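Local coordinates for benzoylformate Decarboxylase (PDB 4K9Q), which probably decarboxylates benzoylformate to benzaldehyde and carbon dioxide, using thiamine diphosphate held by a magnesium ion, at residues V423-D429 / I450-N456. Residues are numbered along the deposited sequence; the frame is centred on the assembly and turned at random.
Sequences VVTLMGD and IYVVFQN. With MG (magnesium ion), chain C; TPP (thiamine diphosphate), chain D.
D429 OD1 and N456 OD1 each bind MG at 2.2 Å. TPP O2A and O3B (2.2 Å each), a water and the carbonyl of E458 complete its shell. Both metal-binding side chains are chi1 p. N456 ND2 donates to TPP O3B (3.1 Å). Leading up to the metal site, the axes of parallel strands 423-428 and 450-455 approach to 4.7 Å and cross at -26°. V424 pairs with I450, and the register continues to G428 with F454. Five backbone hydrogen bonds alternate: I450 N to V423 O (2.9 Å), T425 N to I450 O (2.8 Å), V452 N to T425 O (2.8 Å), M427 N to V452 O (2.9 Å), F454 N to M427 O (2.8 Å). V424, L426, I450, V452 and F454 share one sheet face; L426 CD2 meets F454 CE1 at 4.1 Å. T425, M427, Y451 and V453 take the other; Y451 CD2 lies 3.7 Å from T425 CB. A CB on G428 would lie 2.2 Å from TPP O1A. Metal ligands directly following neighbouring central strands characterise the GDG...N motif of thiamine diphosphate enzymes.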
# COMPACT_ATOMS: atom_id res chain seq x y z
N VAL A 423 -2.78 -40.52 0.03
CA VAL A 423 -3.45 -39.34 0.54
C VAL A 423 -4.94 -39.43 0.21
O VAL A 423 -5.33 -39.33 -0.95
CB VAL A 423 -2.88 -38.04 -0.06
CG1 VAL A 423 -3.63 -36.82 0.49
CG2 VAL A 423 -1.38 -37.94 0.22
N VAL A 424 -5.76 -39.64 1.24
CA VAL A 424 -7.20 -39.76 1.04
C VAL A 424 -7.84 -38.40 1.28
O VAL A 424 -7.64 -37.79 2.34
CB VAL A 424 -7.79 -40.79 2.01
CG1 VAL A 424 -9.29 -40.88 1.85
CG2 VAL A 424 -7.15 -42.16 1.77
N THR A 425 -8.59 -37.91 0.31
CA THR A 425 -9.06 -36.52 0.33
C THR A 425 -10.59 -36.45 0.26
O THR A 425 -11.19 -36.85 -0.75
CB THR A 425 -8.40 -35.72 -0.82
OG1 THR A 425 -6.97 -35.89 -0.76
CG2 THR A 425 -8.72 -34.24 -0.71
N LEU A 426 -11.22 -35.95 1.33
CA LEU A 426 -12.68 -35.89 1.43
C LEU A 426 -13.15 -34.54 0.90
O LEU A 426 -12.87 -33.50 1.51
CB LEU A 426 -13.09 -36.03 2.90
CG LEU A 426 -12.47 -37.21 3.67
CD1 LEU A 426 -12.82 -37.16 5.17
CD2 LEU A 426 -12.86 -38.55 3.05
N MET A 427 -13.84 -34.55 -0.23
CA MET A 427 -14.16 -33.30 -0.95
C MET A 427 -15.65 -33.10 -1.11
O MET A 427 -16.37 -34.03 -1.46
CB MET A 427 -13.55 -33.33 -2.36
CG MET A 427 -12.04 -33.37 -2.42
SD MET A 427 -11.28 -31.88 -1.74
CE MET A 427 -12.13 -30.58 -2.65
N GLY A 428 -16.13 -31.89 -0.89
CA GLY A 428 -17.50 -31.58 -1.28
C GLY A 428 -17.58 -31.39 -2.78
O GLY A 428 -16.57 -31.07 -3.43
N ASP A 429 -18.76 -31.56 -3.36
CA ASP A 429 -18.91 -31.36 -4.80
C ASP A 429 -18.71 -29.89 -5.24
O ASP A 429 -18.14 -29.64 -6.30
CB ASP A 429 -20.21 -31.98 -5.37
CG ASP A 429 -21.47 -31.51 -4.66
OD1 ASP A 429 -21.39 -30.96 -3.56
OD2 ASP A 429 -22.58 -31.73 -5.21
N ILE A 450 -6.47 -40.15 -3.46
CA ILE A 450 -7.80 -40.70 -3.64
C ILE A 450 -8.81 -39.64 -3.24
O ILE A 450 -8.94 -39.31 -2.05
CB ILE A 450 -8.00 -41.95 -2.77
CG1 ILE A 450 -6.95 -43.01 -3.11
CG2 ILE A 450 -9.41 -42.52 -2.95
CD1 ILE A 450 -6.92 -44.16 -2.15
N TYR A 451 -9.51 -39.09 -4.23
CA TYR A 451 -10.53 -38.09 -3.95
C TYR A 451 -11.86 -38.77 -3.77
O TYR A 451 -12.35 -39.43 -4.69
CB TYR A 451 -10.63 -37.10 -5.11
CG TYR A 451 -9.39 -36.26 -5.29
CD1 TYR A 451 -8.55 -36.45 -6.39
CD2 TYR A 451 -9.07 -35.27 -4.38
CE1 TYR A 451 -7.42 -35.68 -6.57
CE2 TYR A 451 -7.93 -34.49 -4.54
CZ TYR A 451 -7.12 -34.70 -5.63
OH TYR A 451 -5.99 -33.92 -5.81
N VAL A 452 -12.45 -38.62 -2.59
CA VAL A 452 -13.81 -39.10 -2.36
C VAL A 452 -14.71 -37.88 -2.34
O VAL A 452 -14.60 -37.03 -1.45
CB VAL A 452 -13.94 -39.88 -1.04
CG1 VAL A 452 -15.36 -40.41 -0.87
CG2 VAL A 452 -12.93 -41.03 -1.02
N VAL A 453 -15.58 -37.78 -3.34
CA VAL A 453 -16.44 -36.60 -3.48
C VAL A 453 -17.84 -36.86 -2.96
O VAL A 453 -18.55 -37.74 -3.46
CB VAL A 453 -16.53 -36.14 -4.96
CG1 VAL A 453 -17.35 -34.85 -5.06
CG2 VAL A 453 -15.15 -35.95 -5.55
N PHE A 454 -18.23 -36.10 -1.95
CA PHE A 454 -19.55 -36.20 -1.35
C PHE A 454 -20.54 -35.35 -2.13
O PHE A 454 -20.59 -34.13 -1.98
CB PHE A 454 -19.48 -35.77 0.13
CG PHE A 454 -18.71 -36.74 0.99
CD1 PHE A 454 -17.34 -36.86 0.87
CD2 PHE A 454 -19.37 -37.51 1.93
CE1 PHE A 454 -16.63 -37.77 1.66
CE2 PHE A 454 -18.67 -38.41 2.74
CZ PHE A 454 -17.30 -38.54 2.60
N GLN A 455 -21.33 -36.00 -2.98
CA GLN A 455 -22.18 -35.25 -3.90
C GLN A 455 -23.61 -35.05 -3.39
O GLN A 455 -24.46 -35.93 -3.53
CB GLN A 455 -22.17 -35.89 -5.29
CG GLN A 455 -22.95 -35.07 -6.30
CD GLN A 455 -22.86 -35.63 -7.70
OE1 GLN A 455 -23.22 -36.78 -7.95
NE2 GLN A 455 -22.41 -34.81 -8.63
N ASN A 456 -23.88 -33.88 -2.80
CA ASN A 456 -25.24 -33.52 -2.40
C ASN A 456 -25.89 -32.49 -3.33
O ASN A 456 -27.00 -32.02 -3.08
CB ASN A 456 -25.31 -33.06 -0.92
CG ASN A 456 -24.36 -31.91 -0.62
OD1 ASN A 456 -23.80 -31.32 -1.53
ND2 ASN A 456 -24.19 -31.58 0.66
MG MG C . -22.00 -30.07 -1.62
N1' TPP D . -15.36 -19.16 -2.38
C2' TPP D . -14.15 -19.47 -1.79
CM2 TPP D . -12.87 -19.34 -2.58
N3' TPP D . -14.08 -19.88 -0.47
C4' TPP D . -15.23 -20.00 0.27
N4' TPP D . -15.16 -20.38 1.54
C5' TPP D . -16.46 -19.72 -0.33
C6' TPP D . -16.54 -19.28 -1.65
C7' TPP D . -17.73 -19.84 0.49
N3 TPP D . -18.16 -21.19 0.83
C2 TPP D . -17.98 -21.80 2.06
S1 TPP D . -18.59 -23.28 2.17
C5 TPP D . -19.13 -23.21 0.65
C4 TPP D . -18.86 -22.01 -0.01
CM4 TPP D . -19.24 -21.67 -1.43
C6 TPP D . -19.89 -24.41 0.15
C7 TPP D . -19.09 -25.70 0.11
O7 TPP D . -19.90 -26.60 -0.62
PA TPP D . -19.48 -28.14 -0.83
O1A TPP D . -18.01 -28.19 -1.14
O2A TPP D . -20.29 -28.75 -1.92
O3A TPP D . -19.64 -28.80 0.63
PB TPP D . -21.00 -29.14 1.42
O1B TPP D . -21.25 -27.99 2.34
O2B TPP D . -20.71 -30.41 2.20
O3B TPP D . -22.15 -29.29 0.48
O HOH W 1 -20.77 -31.79 -0.60
O HOH W 2 -22.57 -32.45 -8.05